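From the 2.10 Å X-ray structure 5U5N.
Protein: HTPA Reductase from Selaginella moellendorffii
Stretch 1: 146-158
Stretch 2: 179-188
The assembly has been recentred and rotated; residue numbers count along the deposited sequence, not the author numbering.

Stretch 1 146-158: QFPGAFSGYTLQV
Stretch 2, residues 179-188: SLRKLGLDFK

Packing of residues 179-188 against residues 146-158 in HTPA reductase, followed along the second stretch. The second stretch opens in the last turn of a helix that begins earlier in the chain. The facing stretch leaves a helix at Phe147, passes through three β turns (type II, Phe147 to Ala150; type I, Gly149 to Ser152; type II, Phe151 to Tyr154) and becomes a strand at Thr155-Val158. The nearest CA atoms across the stretches are those of Gly149 and Gly184, 4.1 Å apart; together the stretches bury 674 Å². From there contacts advance together along both chains, from Gly149 with Lys182 to Phe151 with Leu183, Leu156 with Leu185 and Val158 with Phe187.

Leu180 (chi1 m, chi2 t) points its CA-to-CB bond toward the first stretch, and Leu180 CD1 meets Leu156 CD2 at 3.8 Å. Arg181 points its CA-to-CB bond away, takes an m, t, t conformation and serves its own stretch: Arg181 NE and NH2 each donate to Phe187 O at 2.9 Å, tying the helix end to the segment that follows. The CA-to-CB bond of Lys182 points sideways; the backbone Lys182 O accepts from Gly149 N at 3.0 Å and 166°, a nearly straight hydrogen bond, and Pro148 CA approaches the same O at 3.5 Å.

Leu183 (m, t; phi/psi -82/2) joins polar and apolar contacts. Leu183 O faces the type I turn and accepts from Phe151 N at 2.7 Å and 145°. Its side chain packs beside the turn, Leu183 CD2 lying 4.1 Å from Ala150 CB and Leu183 CB 4.0 Å from Phe151 CD1 (Phe151 chi1 m, chi2 79°). Gly184 then ends the helix in a Schellman motif, with positive phi (98/11), Gly184 N to Arg181 O at 3.0 Å and Leu185 N to Leu180 O at 3.1 Å. A CB on Gly184 would point into the first stretch, clashing with Ser152 CA at 3.0 Å and tight against Gly149 CA at 3.2 Å, so the close glycine approach depends on its absence. Gly149 also has positive phi (62/13).

From Leu185 the chain is extended (-83/143). Its side chain (chi1 m, chi2 131°, between wells) reaches across: Leu185 CD1 lies 4.0 Å from Phe151 CB, while Leu185 CD2 lies 3.8 Å from Tyr154 CB and 3.7 Å from Leu156 CB. At Asp186 (-120/113) the link is solvent: a water oxygen accepts from Leu156 N at 2.9 Å and donates weakly to Asp186 O at 3.4 Å.

Phe187 (chi1 t, chi2 -90°; -168/120) points its CA-to-CB bond toward the first stretch, and its ring meets the strand. Leu156 (t, p) places Leu156 CD2 over one face, 4.0 Å from the Phe187 ring centroid in a CH-π contact, and Val158 CG2 (chi1 t) meets Phe187 CZ at 3.7 Å. Lys188 continues beyond reach.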

# COMPACT_ATOMS: atom_id res chain seq x y z
N GLN A 146 -11.64 2.89 -3.35
CA GLN A 146 -11.71 2.15 -4.59
C GLN A 146 -12.27 0.73 -4.46
O GLN A 146 -13.00 0.33 -5.34
CB GLN A 146 -10.34 2.04 -5.25
CG GLN A 146 -10.45 1.79 -6.73
CD GLN A 146 -9.10 1.73 -7.39
OE1 GLN A 146 -8.09 2.19 -6.84
NE2 GLN A 146 -9.07 1.13 -8.59
N PHE A 147 -11.93 0.00 -3.39
CA PHE A 147 -12.25 -1.43 -3.28
C PHE A 147 -13.06 -1.76 -2.01
O PHE A 147 -12.61 -2.52 -1.16
CB PHE A 147 -10.98 -2.28 -3.32
CG PHE A 147 -10.07 -2.00 -4.50
CD1 PHE A 147 -10.56 -1.79 -5.80
CD2 PHE A 147 -8.70 -2.03 -4.32
CE1 PHE A 147 -9.70 -1.56 -6.85
CE2 PHE A 147 -7.83 -1.80 -5.39
CZ PHE A 147 -8.34 -1.55 -6.66
N PRO A 148 -14.28 -1.19 -1.90
CA PRO A 148 -15.12 -1.37 -0.72
C PRO A 148 -15.40 -2.85 -0.40
O PRO A 148 -15.68 -3.64 -1.33
CB PRO A 148 -16.44 -0.70 -1.11
CG PRO A 148 -16.46 -0.82 -2.62
CD PRO A 148 -15.03 -0.55 -3.00
N GLY A 149 -15.34 -3.21 0.89
CA GLY A 149 -15.51 -4.59 1.29
C GLY A 149 -14.52 -5.63 0.80
O GLY A 149 -14.78 -6.81 0.97
N ALA A 150 -13.39 -5.24 0.22
CA ALA A 150 -12.46 -6.22 -0.39
C ALA A 150 -11.94 -7.30 0.56
O ALA A 150 -11.64 -8.42 0.11
CB ALA A 150 -11.29 -5.55 -1.10
N PHE A 151 -11.85 -6.99 1.85
CA PHE A 151 -11.45 -7.96 2.87
C PHE A 151 -12.63 -8.36 3.77
O PHE A 151 -12.45 -8.87 4.89
CB PHE A 151 -10.32 -7.38 3.69
CG PHE A 151 -9.04 -7.20 2.92
CD1 PHE A 151 -8.86 -6.12 2.06
CD2 PHE A 151 -8.01 -8.10 3.07
CE1 PHE A 151 -7.69 -5.98 1.35
CE2 PHE A 151 -6.82 -7.94 2.39
CZ PHE A 151 -6.66 -6.89 1.52
N SER A 152 -13.85 -8.18 3.28
CA SER A 152 -15.06 -8.54 4.02
C SER A 152 -14.94 -9.99 4.50
O SER A 152 -14.57 -10.87 3.73
CB SER A 152 -16.26 -8.41 3.10
OG SER A 152 -17.45 -8.49 3.81
N GLY A 153 -15.17 -10.23 5.79
CA GLY A 153 -15.01 -11.56 6.40
C GLY A 153 -13.68 -11.79 7.09
O GLY A 153 -13.57 -12.67 7.94
N TYR A 154 -12.65 -11.03 6.73
CA TYR A 154 -11.31 -11.19 7.30
C TYR A 154 -11.30 -10.68 8.73
O TYR A 154 -12.19 -9.93 9.11
CB TYR A 154 -10.25 -10.45 6.48
CG TYR A 154 -9.78 -11.19 5.24
CD1 TYR A 154 -10.69 -11.70 4.31
CD2 TYR A 154 -8.41 -11.38 4.99
CE1 TYR A 154 -10.24 -12.40 3.16
CE2 TYR A 154 -7.97 -12.07 3.87
CZ TYR A 154 -8.88 -12.57 2.95
OH TYR A 154 -8.43 -13.25 1.82
N THR A 155 -10.32 -11.13 9.50
CA THR A 155 -10.08 -10.66 10.85
C THR A 155 -8.91 -9.68 10.85
O THR A 155 -7.92 -9.89 10.13
CB THR A 155 -9.75 -11.84 11.78
OG1 THR A 155 -10.91 -12.62 11.95
CG2 THR A 155 -9.36 -11.36 13.20
N LEU A 156 -9.02 -8.64 11.68
CA LEU A 156 -7.98 -7.64 11.86
C LEU A 156 -7.45 -7.64 13.29
O LEU A 156 -8.23 -7.59 14.26
CB LEU A 156 -8.52 -6.24 11.54
CG LEU A 156 -7.58 -5.04 11.74
CD1 LEU A 156 -6.34 -5.16 10.86
CD2 LEU A 156 -8.32 -3.75 11.46
N GLN A 157 -6.12 -7.65 13.41
CA GLN A 157 -5.45 -7.31 14.66
C GLN A 157 -4.52 -6.16 14.37
O GLN A 157 -3.87 -6.11 13.31
CB GLN A 157 -4.60 -8.44 15.19
CG GLN A 157 -5.34 -9.73 15.50
CD GLN A 157 -4.43 -10.93 15.34
OE1 GLN A 157 -4.04 -11.54 16.32
NE2 GLN A 157 -4.02 -11.21 14.10
N VAL A 158 -4.42 -5.23 15.31
CA VAL A 158 -3.55 -4.08 15.19
C VAL A 158 -2.77 -3.98 16.49
O VAL A 158 -3.34 -4.03 17.57
CB VAL A 158 -4.33 -2.79 14.95
CG1 VAL A 158 -3.37 -1.64 14.79
CG2 VAL A 158 -5.21 -2.91 13.71
N SER A 179 -9.56 3.21 7.27
CA SER A 179 -9.50 2.70 5.90
C SER A 179 -9.82 1.21 5.91
O SER A 179 -10.60 0.77 5.09
CB SER A 179 -8.13 2.97 5.25
OG SER A 179 -8.04 4.36 5.03
N LEU A 180 -9.26 0.48 6.85
CA LEU A 180 -9.48 -0.95 6.98
C LEU A 180 -10.95 -1.32 7.20
O LEU A 180 -11.39 -2.37 6.71
CB LEU A 180 -8.59 -1.54 8.07
CG LEU A 180 -7.09 -1.56 7.70
CD1 LEU A 180 -6.20 -1.85 8.91
CD2 LEU A 180 -6.82 -2.58 6.56
N ARG A 181 -11.72 -0.43 7.86
CA ARG A 181 -13.16 -0.56 7.97
C ARG A 181 -13.87 -0.43 6.64
O ARG A 181 -14.86 -1.13 6.41
CB ARG A 181 -13.77 0.47 8.94
CG ARG A 181 -13.45 0.17 10.38
CD ARG A 181 -14.35 0.91 11.37
NE ARG A 181 -13.70 0.82 12.68
CZ ARG A 181 -13.00 1.78 13.26
NH1 ARG A 181 -12.88 3.00 12.70
NH2 ARG A 181 -12.44 1.52 14.45
N LYS A 182 -13.42 0.47 5.78
CA LYS A 182 -14.01 0.58 4.47
C LYS A 182 -13.73 -0.65 3.60
O LYS A 182 -14.47 -0.92 2.68
CB LYS A 182 -13.54 1.84 3.76
CG LYS A 182 -14.00 3.08 4.47
CD LYS A 182 -13.93 4.29 3.56
CE LYS A 182 -14.26 5.55 4.37
NZ LYS A 182 -14.89 6.64 3.56
N LEU A 183 -12.66 -1.37 3.92
CA LEU A 183 -12.32 -2.63 3.27
C LEU A 183 -13.08 -3.83 3.87
O LEU A 183 -12.89 -5.01 3.43
CB LEU A 183 -10.80 -2.83 3.33
CG LEU A 183 -9.99 -1.89 2.44
CD1 LEU A 183 -8.53 -1.83 2.89
CD2 LEU A 183 -10.09 -2.28 0.98
N GLY A 184 -13.96 -3.54 4.84
CA GLY A 184 -14.91 -4.50 5.37
C GLY A 184 -14.47 -5.15 6.66
O GLY A 184 -15.08 -6.12 7.08
N LEU A 185 -13.41 -4.63 7.30
CA LEU A 185 -12.99 -5.13 8.61
C LEU A 185 -13.83 -4.46 9.70
O LEU A 185 -14.25 -3.32 9.58
CB LEU A 185 -11.49 -4.95 8.79
CG LEU A 185 -10.76 -5.87 7.75
CD1 LEU A 185 -9.67 -5.21 6.95
CD2 LEU A 185 -10.27 -7.16 8.40
N ASP A 186 -14.15 -5.24 10.72
CA ASP A 186 -15.12 -4.86 11.76
C ASP A 186 -14.24 -4.93 12.97
O ASP A 186 -13.75 -5.99 13.33
CB ASP A 186 -16.32 -5.85 11.80
CG ASP A 186 -17.08 -5.92 10.43
OD1 ASP A 186 -17.39 -4.82 9.95
OD2 ASP A 186 -17.24 -7.01 9.77
N PHE A 187 -13.97 -3.78 13.58
CA PHE A 187 -12.86 -3.66 14.53
C PHE A 187 -13.03 -2.33 15.24
O PHE A 187 -13.05 -1.29 14.59
CB PHE A 187 -11.53 -3.71 13.76
CG PHE A 187 -10.29 -3.70 14.61
CD1 PHE A 187 -9.68 -2.49 14.96
CD2 PHE A 187 -9.70 -4.88 15.02
CE1 PHE A 187 -8.50 -2.48 15.70
CE2 PHE A 187 -8.53 -4.86 15.78
CZ PHE A 187 -7.91 -3.67 16.10
N LYS A 188 -13.16 -2.37 16.56
CA LYS A 188 -13.24 -1.15 17.37
C LYS A 188 -11.85 -0.63 17.69
O LYS A 188 -10.92 -1.41 17.87
CB LYS A 188 -13.98 -1.43 18.68
CG LYS A 188 -15.37 -2.02 18.56
CD LYS A 188 -15.80 -2.60 19.91
CE LYS A 188 -15.17 -4.00 20.12
NZ LYS A 188 -15.01 -4.33 21.57
O HOH W 1 -11.48 -8.53 13.12